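Local structure of peptide ABC transporter, peptide-binding protein (Thermus thermophilus, 2D5W) at residues 91-96 with 101-106; 97-102 with 154-159; 267-272 with 561-566; 307-310 with 316-319; 384-389 with 403-408. The protein binds peptides, here a pentapeptide, and probably delivers them to an ABC transporter for import into the cell. All coordinates share one frame; numbering follows the deposited sequence.

Interaction 1. Residues 91-96 with 101-106; sequences AKWSDG and TEDVAF
W93 reaches from the loop before helix 101-112 to donate its indole N-H to D103 on the first turn of that helix. Both residues belong to the K-W-S-D-G ... T-x-E-D-V sequence pattern familiar from family 5 solute-binding proteins, in which a loop turns back on the helix that follows it. The contact is a single side-chain bridge: the CA atoms of W93 and D103 lie 10.6 Å apart, and the two side chains fill the gap. In each of them CG stands anti to the carbonyl carbon and beside the backbone N (chi1 -66° in both), and the two chains run past one another in opposite senses. The bond from W93 NE1 to D103 OD1 measures 3.0 Å and is somewhat bent, with an N-H...O angle of 150°. OD1 lies close to the plane of the indole, at its edge, whereas the donor stands well above the plane of the carboxylate. This goes with the near-perpendicular setting of the two flat groups, 87° apart. The benzo edge comes close too, with W93 CZ2 3.7 Å from D103 CG.

On the loop side, a type I turn from W93 to G96 is closed by G96 N bonding to W93 O at 2.9 Å. On the helix side, OD1 also accepts from the backbone N of T100 and OD2 from that of K159. The carboxylate is therefore shared by three donors, two of which, W93 NE1 and T100 N, converge on the single atom OD1.

Interaction 2. Residues 97-102 with 154-159; sequences RPITTE and NTYAPK
E102 and K159 form a salt bridge on the solvent-exposed side of the contact, with K159 NZ 3.2 Å from E102 OE2. The ammonium does not enter in the plane of the carboxylate but stands above it, 37° out. K159 gets there as a fully extended chain whose CG is anti to the backbone N. It passes over the first turn of the other helix, bringing K159 CD to 3.7 Å from E102 O. A second polar contact lies within 97-102: E102 N donates to T100 OG1 at 3.0 Å, with an N-H...O angle of 152°. T100 is thus the N-cap of helix 101-112 and satisfies one of its first-turn amides. P158 holds the matching N-cap position of helix 159-173, so the contact joins two helix starts, and the short segments 99-102 and 156-159 run at 75° to each other.

Further in, the meeting is apolar and buried. I99 approaches the Y156 ring obliquely with two branches, its CG2 lying 3.9 Å from Y156 CE1 and its CD1 4.0 Å from the same atom. The tyrosine hydroxyl bonds to A42 O and S210 OG, while W93 and F44 also meet the ring.

Interaction 3. Residues 267-272 with 561-566; sequences IDATSS and VNYVAS
The Y563 ring carries the methyl of A269 on one face and meets the carbonyl oxygen of T270 at its edge. Over the face this is a CH-pi contact: A269 CB sits 3.7 Å from the ring centroid, only 16° off the normal, and its nearest ring atom is Y563 CE2 at 3.6 Å. A269 and T270 form the short strand 269-270, an outermost strand of a five-stranded mixed sheet, and the tyrosine comes to it from the loop that follows strand 560-561. Y563 is the centre of an inverse gamma turn. With CG anti to its own nitrogen (chi1 -173°), the ring is carried from that turn to the strand.

No backbone bond joins the two segments, and the CA atoms of A269 and Y563 remain 8.1 Å apart, so one aromatic side chain spans the interval. I10 of the neighbouring strand 7-12 and V556 of strand 544-557 also touch Y563, placing it between the edge of this sheet and a long strand of another. Segment 267-272 also reaches the bound peptide, where S272 O accepts a hydrogen bond from a basic side chain. The phenol itself is held by a bond from Y563 OH to T270 O of 2.8 Å. Its C=O...O angle is 118°, and the hydroxyl stands well above the carbonyl plane, away from either lone-pair direction.

Interaction 4. Residues 307-310 with 316-319; sequences DINK and VVKD
A sharp strand-to-helix connection brings N309 and K310, just past the end of strand 293-308, against V317 of the short helix 315-320. The CA atoms of K310 and V317 come within 6.2 Å, yet no hydrogen bond crosses between the segments; what meets is a branched valine, the N309 amide and the main chain of 309-310. V317 applies both of its branches. CG2 lies against the side-chain amide of N309, 3.4 Å from N309 OD1 and 3.5 Å from N309 CG. CG1, anti to the valine's backbone N (chi1 169°), turns to the main chain instead, reaching N309 O at 3.4 Å and K310 C at 3.8 Å. The N309 and V317 side chains cross at about a right angle.

The amide of N309 is fixed by bonds outside the contact: OD1 accepts from F311 N, which closes an Asx turn, while ND2 donates to W460 O and A455 O. N309 O, by contrast, is buried against the valine and has no polar partner in the model. K310 starts its side chain away from the helix, and the chain folds back so that NZ donates to I308 O at 3.0 Å, in the carbonyl plane with a C=O...N angle of 156°; its strongest partner is P543 O, outside the contact.

The intervening loop contains C314, whose disulfide to C458 ties it to the region leading into strand 463-469. That strand pairs antiparallel with 293-308, and beyond V317 the helix reaches toward strand 401-410 through a D319-R401 salt bridge.

Interaction 5. Residues 384-389 with 403-408; sequences MGWRKG and VRFEIE
This is a buried aromatic contact in which W386, between helix 374-383 and strand 387-388, packs onto V403 and F405 of strand 401-410. The two rings are set obliquely, with planes at 48° and the centroids of the W386 six-membered ring and the F405 ring 4.8 Å apart. The closest approach is F405 CD1, 3.4 Å from W386 CZ2 and over the indole face. F405 CB adds a CH-pi contact, 4.2 Å from the centroid of the same six-membered ring and 24° off its normal. At the far end of the indole, W386 CH2 touches V403 CG2 at 3.9 Å, while CZ3 lies 3.7 Å from V403 O.

F405 sits at the centre of an inverse gamma turn, marked by a weak bond from E406 N to R404 O, where the long strand is interrupted. Beside this turn, R404 makes a salt bridge with D391 and a weak, long one with E406. W386 also touches L394 and R396 of strand 394-398, which pairs antiparallel with both 387-388 and 401-410. The tryptophan thus lies across the middle strand of a three-stranded beta-meander, linking the lead-in to the first strand with the third.

How the interactions relate
Interactions 1 and 2 come first along the chain and are practically one site, their centres 3 Å apart: they share T101 and E102 of helix 101-112 and interlock through A91 O to I99 N and W93 against P158. Interactions 4 and 5 form a second group, 13 Å between centres, reaching the same mixed sheet and touching where D319 packs on V403 and W386. The two groups lie on opposite sides of the chain's centre, 43 to 57 Å between centres. Interaction 3, between segments whose nearest ends are 289 positions apart, encloses 4 and 5 in sequence and brings the C-terminal part back to an earlier sheet, consistent with the discontinuous, lobed architecture of peptide-binding proteins.

Interaction 1. Residues 91-96 with 101-106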
# COMPACT_ATOMS: atom_id res chain seq x y z
N ALA A 91 -1.81 22.08 17.60
CA ALA A 91 -1.15 20.99 16.89
C ALA A 91 0.34 21.18 17.13
O ALA A 91 0.90 22.22 16.78
CB ALA A 91 -1.46 21.07 15.40
N LYS A 92 0.99 20.18 17.73
CA LYS A 92 2.41 20.29 18.04
C LYS A 92 3.23 19.03 17.82
O LYS A 92 2.73 17.91 17.95
CB LYS A 92 2.59 20.70 19.51
CG LYS A 92 2.00 22.05 19.87
CD LYS A 92 2.33 22.43 21.31
CE LYS A 92 1.60 23.70 21.72
NZ LYS A 92 1.85 24.81 20.75
N TRP A 93 4.50 19.23 17.48
CA TRP A 93 5.43 18.13 17.30
C TRP A 93 5.79 17.62 18.70
O TRP A 93 5.61 18.34 19.70
CB TRP A 93 6.69 18.60 16.57
CG TRP A 93 6.45 19.05 15.16
CD1 TRP A 93 6.42 20.34 14.70
CD2 TRP A 93 6.20 18.21 14.02
NE1 TRP A 93 6.18 20.35 13.34
CE2 TRP A 93 6.04 19.06 12.90
CE3 TRP A 93 6.11 16.83 13.84
CZ2 TRP A 93 5.78 18.57 11.62
CZ3 TRP A 93 5.85 16.33 12.56
CH2 TRP A 93 5.69 17.21 11.47
N SER A 94 6.31 16.40 18.77
CA SER A 94 6.67 15.80 20.05
C SER A 94 7.78 16.53 20.81
O SER A 94 7.96 16.27 22.00
CB SER A 94 7.05 14.33 19.84
OG SER A 94 8.11 14.20 18.92
N ASP A 95 8.50 17.42 20.14
CA ASP A 95 9.55 18.18 20.82
C ASP A 95 9.02 19.51 21.34
O ASP A 95 9.77 20.33 21.86
CB ASP A 95 10.75 18.42 19.89
CG ASP A 95 10.39 19.22 18.65
OD1 ASP A 95 9.21 19.58 18.47
OD2 ASP A 95 11.31 19.48 17.84
N GLY A 96 7.71 19.72 21.19
CA GLY A 96 7.10 20.94 21.67
C GLY A 96 6.93 22.05 20.64
O GLY A 96 6.22 23.02 20.91
N THR A 101 2.18 26.07 8.82
CA THR A 101 2.15 25.99 7.38
C THR A 101 3.56 25.94 6.79
O THR A 101 3.73 25.67 5.61
CB THR A 101 1.34 27.16 6.76
OG1 THR A 101 1.80 28.40 7.30
CG2 THR A 101 -0.14 26.99 7.07
N GLU A 102 4.58 26.19 7.61
CA GLU A 102 5.95 26.08 7.10
C GLU A 102 6.24 24.60 6.88
O GLU A 102 6.99 24.23 5.98
CB GLU A 102 6.96 26.69 8.07
CG GLU A 102 6.74 28.18 8.29
CD GLU A 102 7.93 28.87 8.93
OE1 GLU A 102 7.71 29.93 9.55
OE2 GLU A 102 9.07 28.38 8.79
N ASP A 103 5.61 23.75 7.69
CA ASP A 103 5.76 22.30 7.58
C ASP A 103 5.04 21.83 6.31
O ASP A 103 5.44 20.84 5.69
CB ASP A 103 5.18 21.62 8.81
CG ASP A 103 5.96 21.93 10.07
OD1 ASP A 103 5.33 22.14 11.14
OD2 ASP A 103 7.21 21.97 10.00
N VAL A 104 3.98 22.54 5.93
CA VAL A 104 3.22 22.21 4.73
C VAL A 104 4.03 22.65 3.50
O VAL A 104 4.16 21.89 2.53
CB VAL A 104 1.85 22.92 4.72
CG1 VAL A 104 1.12 22.64 3.41
CG2 VAL A 104 1.01 22.46 5.90
N ALA A 105 4.55 23.87 3.53
CA ALA A 105 5.34 24.37 2.41
C ALA A 105 6.55 23.46 2.17
O ALA A 105 6.91 23.19 1.03
CB ALA A 105 5.80 25.79 2.69
N PHE A 106 7.16 23.01 3.26
CA PHE A 106 8.32 22.13 3.18
C PHE A 106 7.96 20.82 2.48
O PHE A 106 8.65 20.38 1.57
CB PHE A 106 8.86 21.87 4.59
CG PHE A 106 9.93 20.83 4.64
CD1 PHE A 106 11.12 20.99 3.92
CD2 PHE A 106 9.75 19.68 5.39
CE1 PHE A 106 12.10 20.00 3.96
CE2 PHE A 106 10.73 18.69 5.43
CZ PHE A 106 11.91 18.85 4.71

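Interaction 2. Residues 97-102 with 154-159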
# COMPACT_ATOMS: atom_id res chain seq x y z
N ARG A 97 7.57 21.92 19.49
CA ARG A 97 7.47 22.95 18.45
C ARG A 97 6.09 22.90 17.78
O ARG A 97 5.49 21.83 17.65
CB ARG A 97 8.57 22.75 17.40
CG ARG A 97 9.98 22.82 17.98
CD ARG A 97 10.28 24.18 18.58
NE ARG A 97 10.48 25.20 17.55
CZ ARG A 97 11.53 25.24 16.73
NH1 ARG A 97 11.63 26.20 15.82
NH2 ARG A 97 12.48 24.32 16.83
N PRO A 98 5.58 24.05 17.34
CA PRO A 98 4.27 24.08 16.70
C PRO A 98 4.26 23.49 15.29
O PRO A 98 5.26 23.54 14.58
CB PRO A 98 3.93 25.57 16.69
CG PRO A 98 5.27 26.19 16.47
CD PRO A 98 6.15 25.41 17.43
N ILE A 99 3.13 22.92 14.91
CA ILE A 99 2.97 22.40 13.56
C ILE A 99 2.36 23.60 12.83
O ILE A 99 1.31 24.11 13.22
CB ILE A 99 2.03 21.19 13.51
CG1 ILE A 99 2.71 19.98 14.17
CG2 ILE A 99 1.64 20.88 12.07
CD1 ILE A 99 1.84 18.76 14.33
N THR A 100 3.04 24.06 11.78
CA THR A 100 2.59 25.25 11.05
C THR A 100 2.59 25.04 9.55
O THR A 100 2.99 23.98 9.05
CB THR A 100 3.51 26.45 11.33
OG1 THR A 100 4.75 26.25 10.64
CG2 THR A 100 3.79 26.58 12.82
N THR A 101 2.18 26.07 8.82
CA THR A 101 2.15 25.99 7.38
C THR A 101 3.56 25.94 6.79
O THR A 101 3.73 25.67 5.61
CB THR A 101 1.34 27.16 6.76
OG1 THR A 101 1.80 28.40 7.30
CG2 THR A 101 -0.14 26.99 7.07
N GLU A 102 4.58 26.19 7.61
CA GLU A 102 5.95 26.08 7.10
C GLU A 102 6.24 24.60 6.88
O GLU A 102 6.99 24.23 5.98
CB GLU A 102 6.96 26.69 8.07
CG GLU A 102 6.74 28.18 8.29
CD GLU A 102 7.93 28.87 8.93
OE1 GLU A 102 7.71 29.93 9.55
OE2 GLU A 102 9.07 28.38 8.79
N ASN A 154 -2.78 14.47 4.67
CA ASN A 154 -1.58 14.66 5.46
C ASN A 154 -0.53 15.18 4.50
O ASN A 154 0.11 14.42 3.77
CB ASN A 154 -1.14 13.32 6.07
CG ASN A 154 0.06 13.46 6.99
OD1 ASN A 154 0.38 12.55 7.75
ND2 ASN A 154 0.73 14.61 6.91
N THR A 155 -0.38 16.50 4.47
CA THR A 155 0.58 17.13 3.59
C THR A 155 1.53 18.04 4.37
O THR A 155 1.52 19.26 4.19
CB THR A 155 -0.12 17.95 2.49
OG1 THR A 155 -1.00 18.91 3.10
CG2 THR A 155 -0.94 17.04 1.58
N TYR A 156 2.35 17.46 5.23
CA TYR A 156 3.31 18.24 6.00
C TYR A 156 4.41 17.33 6.55
O TYR A 156 4.23 16.12 6.67
CB TYR A 156 2.61 19.00 7.13
CG TYR A 156 2.15 18.16 8.29
CD1 TYR A 156 2.84 18.17 9.50
CD2 TYR A 156 1.03 17.33 8.18
CE1 TYR A 156 2.42 17.39 10.58
CE2 TYR A 156 0.61 16.55 9.25
CZ TYR A 156 1.31 16.58 10.44
OH TYR A 156 0.91 15.80 11.50
N ALA A 157 5.54 17.94 6.87
CA ALA A 157 6.70 17.22 7.41
C ALA A 157 7.41 18.24 8.30
O ALA A 157 7.26 19.45 8.11
CB ALA A 157 7.61 16.75 6.28
N PRO A 158 8.21 17.77 9.28
CA PRO A 158 8.91 18.70 10.18
C PRO A 158 10.07 19.50 9.59
O PRO A 158 11.21 19.04 9.57
CB PRO A 158 9.34 17.80 11.33
CG PRO A 158 9.64 16.51 10.63
CD PRO A 158 8.50 16.37 9.63
N LYS A 159 9.76 20.71 9.14
CA LYS A 159 10.75 21.57 8.53
C LYS A 159 11.91 21.93 9.45
O LYS A 159 13.06 21.94 9.01
CB LYS A 159 10.09 22.86 8.03
CG LYS A 159 11.05 23.83 7.36
CD LYS A 159 10.37 25.14 7.04
CE LYS A 159 11.36 26.17 6.50
NZ LYS A 159 10.69 27.46 6.20

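Interaction 3. Residues 267-272 with 561-566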
# COMPACT_ATOMS: atom_id res chain seq x y z
N ILE A 267 0.22 -11.19 23.00
CA ILE A 267 -0.07 -10.15 22.02
C ILE A 267 -1.52 -9.68 22.18
O ILE A 267 -2.46 -10.48 22.13
CB ILE A 267 0.20 -10.69 20.60
CG1 ILE A 267 1.70 -10.95 20.44
CG2 ILE A 267 -0.31 -9.71 19.55
CD1 ILE A 267 2.09 -11.69 19.19
N ASP A 268 -1.69 -8.38 22.39
CA ASP A 268 -3.02 -7.81 22.60
C ASP A 268 -3.90 -7.71 21.37
O ASP A 268 -5.11 -7.88 21.45
CB ASP A 268 -2.90 -6.42 23.23
CG ASP A 268 -2.18 -6.44 24.55
OD1 ASP A 268 -2.58 -7.22 25.44
OD2 ASP A 268 -1.22 -5.66 24.72
N ALA A 269 -3.28 -7.42 20.22
CA ALA A 269 -4.03 -7.27 18.98
C ALA A 269 -3.12 -7.52 17.80
O ALA A 269 -1.90 -7.41 17.91
CB ALA A 269 -4.62 -5.86 18.89
N THR A 270 -3.71 -7.86 16.66
CA THR A 270 -2.91 -8.09 15.47
C THR A 270 -3.04 -6.95 14.48
O THR A 270 -4.05 -6.24 14.43
CB THR A 270 -3.27 -9.42 14.79
OG1 THR A 270 -4.68 -9.46 14.54
CG2 THR A 270 -2.87 -10.60 15.66
N SER A 271 -1.98 -6.77 13.70
CA SER A 271 -1.87 -5.75 12.68
C SER A 271 -2.65 -6.17 11.43
O SER A 271 -3.09 -7.32 11.32
CB SER A 271 -0.38 -5.60 12.32
OG SER A 271 -0.16 -4.87 11.13
N SER A 272 -2.83 -5.24 10.50
CA SER A 272 -3.49 -5.56 9.25
C SER A 272 -2.50 -6.41 8.44
O SER A 272 -2.87 -7.03 7.44
CB SER A 272 -3.84 -4.29 8.47
OG SER A 272 -2.68 -3.60 8.04
N VAL A 561 -10.73 -1.71 23.71
CA VAL A 561 -11.74 -1.06 22.89
C VAL A 561 -11.19 -0.02 21.93
O VAL A 561 -10.11 0.56 22.14
CB VAL A 561 -12.85 -0.39 23.75
CG1 VAL A 561 -13.65 -1.47 24.47
CG2 VAL A 561 -12.23 0.58 24.74
N ASN A 562 -11.96 0.19 20.87
CA ASN A 562 -11.68 1.14 19.80
C ASN A 562 -10.58 0.74 18.82
O ASN A 562 -10.20 1.53 17.96
CB ASN A 562 -11.45 2.53 20.39
CG ASN A 562 -12.65 3.02 21.18
OD1 ASN A 562 -13.79 2.70 20.84
ND2 ASN A 562 -12.41 3.81 22.22
N TYR A 563 -10.07 -0.48 18.96
CA TYR A 563 -9.07 -1.01 18.03
C TYR A 563 -9.96 -1.65 16.98
O TYR A 563 -10.20 -2.86 16.99
CB TYR A 563 -8.20 -2.07 18.71
CG TYR A 563 -7.03 -2.53 17.86
CD1 TYR A 563 -5.81 -1.86 17.91
CD2 TYR A 563 -7.16 -3.60 16.98
CE1 TYR A 563 -4.75 -2.24 17.10
CE2 TYR A 563 -6.10 -3.99 16.16
CZ TYR A 563 -4.90 -3.30 16.22
OH TYR A 563 -3.86 -3.67 15.40
N VAL A 564 -10.46 -0.82 16.07
CA VAL A 564 -11.40 -1.24 15.04
C VAL A 564 -10.97 -0.83 13.65
O VAL A 564 -10.42 0.25 13.45
CB VAL A 564 -12.79 -0.63 15.35
CG1 VAL A 564 -13.78 -0.93 14.24
CG2 VAL A 564 -13.30 -1.17 16.68
N ALA A 565 -11.25 -1.70 12.68
CA ALA A 565 -10.91 -1.45 11.29
C ALA A 565 -12.13 -1.68 10.41
O ALA A 565 -13.08 -2.37 10.80
CB ALA A 565 -9.77 -2.38 10.86
N SER A 566 -12.11 -1.08 9.23
CA SER A 566 -13.19 -1.24 8.27
C SER A 566 -12.52 -1.33 6.91
O SER A 566 -11.30 -1.26 6.81
CB SER A 566 -14.15 -0.05 8.31
OG SER A 566 -13.50 1.12 7.84

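Interaction 4. Residues 307-310 with 316-319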
# COMPACT_ATOMS: atom_id res chain seq x y z
N ASP A 307 2.54 -10.01 -10.25
CA ASP A 307 3.02 -9.07 -11.25
C ASP A 307 3.97 -9.83 -12.17
O ASP A 307 4.57 -10.83 -11.78
CB ASP A 307 3.71 -7.88 -10.58
CG ASP A 307 2.73 -6.82 -10.17
OD1 ASP A 307 2.63 -6.52 -8.97
OD2 ASP A 307 2.03 -6.28 -11.07
N ILE A 308 4.08 -9.32 -13.39
CA ILE A 308 4.90 -9.93 -14.43
C ILE A 308 5.81 -8.88 -15.05
O ILE A 308 5.33 -7.84 -15.49
CB ILE A 308 4.00 -10.49 -15.56
CG1 ILE A 308 2.98 -11.48 -14.98
CG2 ILE A 308 4.85 -11.12 -16.65
CD1 ILE A 308 3.57 -12.76 -14.46
N ASN A 309 7.11 -9.15 -15.08
CA ASN A 309 8.04 -8.21 -15.69
C ASN A 309 7.83 -8.26 -17.20
O ASN A 309 8.01 -9.31 -17.82
CB ASN A 309 9.48 -8.61 -15.36
CG ASN A 309 10.48 -7.58 -15.84
OD1 ASN A 309 10.24 -6.88 -16.81
ND2 ASN A 309 11.62 -7.49 -15.16
N LYS A 310 7.44 -7.14 -17.79
CA LYS A 310 7.21 -7.07 -19.23
C LYS A 310 8.18 -6.13 -19.93
O LYS A 310 7.95 -5.72 -21.08
CB LYS A 310 5.77 -6.64 -19.50
CG LYS A 310 4.73 -7.60 -18.94
CD LYS A 310 3.31 -7.05 -19.06
CE LYS A 310 3.10 -5.82 -18.18
NZ LYS A 310 3.25 -6.12 -16.72
N VAL A 316 15.69 -11.77 -20.57
CA VAL A 316 14.99 -12.90 -19.96
C VAL A 316 13.49 -12.77 -20.22
O VAL A 316 12.80 -13.76 -20.47
CB VAL A 316 15.24 -12.96 -18.44
CG1 VAL A 316 14.44 -14.09 -17.82
CG2 VAL A 316 16.73 -13.14 -18.17
N VAL A 317 13.00 -11.54 -20.15
CA VAL A 317 11.59 -11.26 -20.39
C VAL A 317 11.21 -11.63 -21.82
O VAL A 317 10.19 -12.28 -22.06
CB VAL A 317 11.28 -9.76 -20.15
CG1 VAL A 317 9.89 -9.41 -20.65
CG2 VAL A 317 11.40 -9.46 -18.66
N LYS A 318 12.05 -11.23 -22.78
CA LYS A 318 11.79 -11.55 -24.18
C LYS A 318 11.95 -13.04 -24.44
O LYS A 318 11.19 -13.63 -25.21
CB LYS A 318 12.73 -10.75 -25.09
CG LYS A 318 12.48 -9.25 -25.05
CD LYS A 318 13.26 -8.51 -26.14
CE LYS A 318 12.75 -8.86 -27.53
NZ LYS A 318 13.48 -8.12 -28.60
N ASP A 319 12.94 -13.66 -23.80
CA ASP A 319 13.18 -15.09 -23.96
C ASP A 319 11.94 -15.88 -23.55
O ASP A 319 11.50 -16.78 -24.27
CB ASP A 319 14.37 -15.53 -23.09
CG ASP A 319 15.70 -15.07 -23.65
OD1 ASP A 319 16.72 -15.22 -22.94
OD2 ASP A 319 15.74 -14.57 -24.79

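Interaction 5. Residues 384-389 with 403-408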
# COMPACT_ATOMS: atom_id res chain seq x y z
N MET A 384 3.59 -20.37 -29.69
CA MET A 384 4.74 -19.48 -29.63
C MET A 384 6.09 -20.19 -29.77
O MET A 384 7.13 -19.63 -29.41
CB MET A 384 4.69 -18.64 -28.36
CG MET A 384 3.53 -17.65 -28.36
SD MET A 384 3.44 -16.61 -26.90
CE MET A 384 2.84 -17.79 -25.69
N GLY A 385 6.06 -21.42 -30.27
CA GLY A 385 7.29 -22.17 -30.50
C GLY A 385 7.84 -23.06 -29.41
O GLY A 385 8.84 -23.75 -29.64
N TRP A 386 7.23 -23.07 -28.24
CA TRP A 386 7.72 -23.90 -27.15
C TRP A 386 7.49 -25.39 -27.36
O TRP A 386 6.41 -25.80 -27.80
CB TRP A 386 7.08 -23.51 -25.82
CG TRP A 386 7.36 -22.11 -25.36
CD1 TRP A 386 6.54 -21.03 -25.48
CD2 TRP A 386 8.54 -21.66 -24.69
NE1 TRP A 386 7.13 -19.93 -24.91
CE2 TRP A 386 8.36 -20.28 -24.42
CE3 TRP A 386 9.73 -22.28 -24.29
CZ2 TRP A 386 9.33 -19.52 -23.77
CZ3 TRP A 386 10.70 -21.52 -23.64
CH2 TRP A 386 10.49 -20.14 -23.38
N ARG A 387 8.50 -26.19 -27.04
CA ARG A 387 8.43 -27.65 -27.13
C ARG A 387 9.18 -28.20 -25.93
O ARG A 387 10.24 -27.71 -25.57
CB ARG A 387 9.07 -28.16 -28.43
CG ARG A 387 8.37 -27.71 -29.70
CD ARG A 387 8.58 -28.71 -30.83
NE ARG A 387 9.99 -29.00 -31.07
CZ ARG A 387 10.89 -28.10 -31.44
NH1 ARG A 387 12.15 -28.47 -31.63
NH2 ARG A 387 10.54 -26.84 -31.63
N LYS A 388 8.63 -29.24 -25.30
CA LYS A 388 9.27 -29.81 -24.13
C LYS A 388 10.67 -30.39 -24.34
O LYS A 388 10.91 -31.13 -25.30
CB LYS A 388 8.40 -30.90 -23.51
CG LYS A 388 7.19 -30.38 -22.77
CD LYS A 388 6.51 -31.49 -21.98
CE LYS A 388 5.29 -30.97 -21.24
NZ LYS A 388 4.60 -32.06 -20.50
N GLY A 389 11.57 -30.02 -23.44
CA GLY A 389 12.92 -30.54 -23.46
C GLY A 389 12.86 -31.88 -22.75
O GLY A 389 11.81 -32.22 -22.18
N VAL A 403 16.51 -21.21 -25.09
CA VAL A 403 15.96 -20.76 -23.82
C VAL A 403 14.99 -21.79 -23.24
O VAL A 403 14.27 -22.47 -23.97
CB VAL A 403 15.22 -19.41 -23.98
CG1 VAL A 403 16.18 -18.36 -24.53
CG2 VAL A 403 14.03 -19.57 -24.90
N ARG A 404 15.01 -21.89 -21.92
CA ARG A 404 14.14 -22.82 -21.20
C ARG A 404 13.11 -22.03 -20.40
O ARG A 404 13.41 -20.95 -19.88
CB ARG A 404 14.96 -23.67 -20.23
CG ARG A 404 15.95 -24.59 -20.90
CD ARG A 404 16.77 -25.37 -19.89
NE ARG A 404 15.94 -26.16 -18.98
CZ ARG A 404 15.58 -25.77 -17.76
NH1 ARG A 404 14.82 -26.55 -17.01
NH2 ARG A 404 15.98 -24.59 -17.29
N PHE A 405 11.90 -22.57 -20.30
CA PHE A 405 10.87 -21.87 -19.56
C PHE A 405 10.94 -22.13 -18.06
O PHE A 405 10.14 -22.87 -17.49
CB PHE A 405 9.48 -22.23 -20.09
CG PHE A 405 8.46 -21.13 -19.92
CD1 PHE A 405 7.67 -20.72 -21.00
CD2 PHE A 405 8.30 -20.48 -18.70
CE1 PHE A 405 6.74 -19.69 -20.86
CE2 PHE A 405 7.37 -19.45 -18.55
CZ PHE A 405 6.59 -19.06 -19.63
N GLU A 406 11.96 -21.52 -17.44
CA GLU A 406 12.15 -21.58 -16.00
C GLU A 406 11.94 -20.12 -15.63
O GLU A 406 12.70 -19.25 -16.06
CB GLU A 406 13.56 -22.01 -15.63
CG GLU A 406 13.82 -22.00 -14.13
CD GLU A 406 15.24 -22.36 -13.77
OE1 GLU A 406 15.68 -23.48 -14.11
OE2 GLU A 406 15.93 -21.52 -13.16
N ILE A 407 10.89 -19.85 -14.86
CA ILE A 407 10.56 -18.48 -14.50
C ILE A 407 10.74 -18.21 -13.01
O ILE A 407 10.41 -19.04 -12.17
CB ILE A 407 9.09 -18.19 -14.93
CG1 ILE A 407 8.76 -16.71 -14.75
CG2 ILE A 407 8.13 -19.08 -14.15
CD1 ILE A 407 7.43 -16.32 -15.37
N GLU A 408 11.30 -17.04 -12.69
CA GLU A 408 11.51 -16.66 -11.31
C GLU A 408 10.15 -16.39 -10.67
O GLU A 408 9.26 -15.84 -11.31
CB GLU A 408 12.37 -15.39 -11.23
CG GLU A 408 12.72 -14.98 -9.81
CD GLU A 408 13.50 -13.68 -9.73
OE1 GLU A 408 14.63 -13.69 -9.21
OE2 GLU A 408 12.98 -12.64 -10.18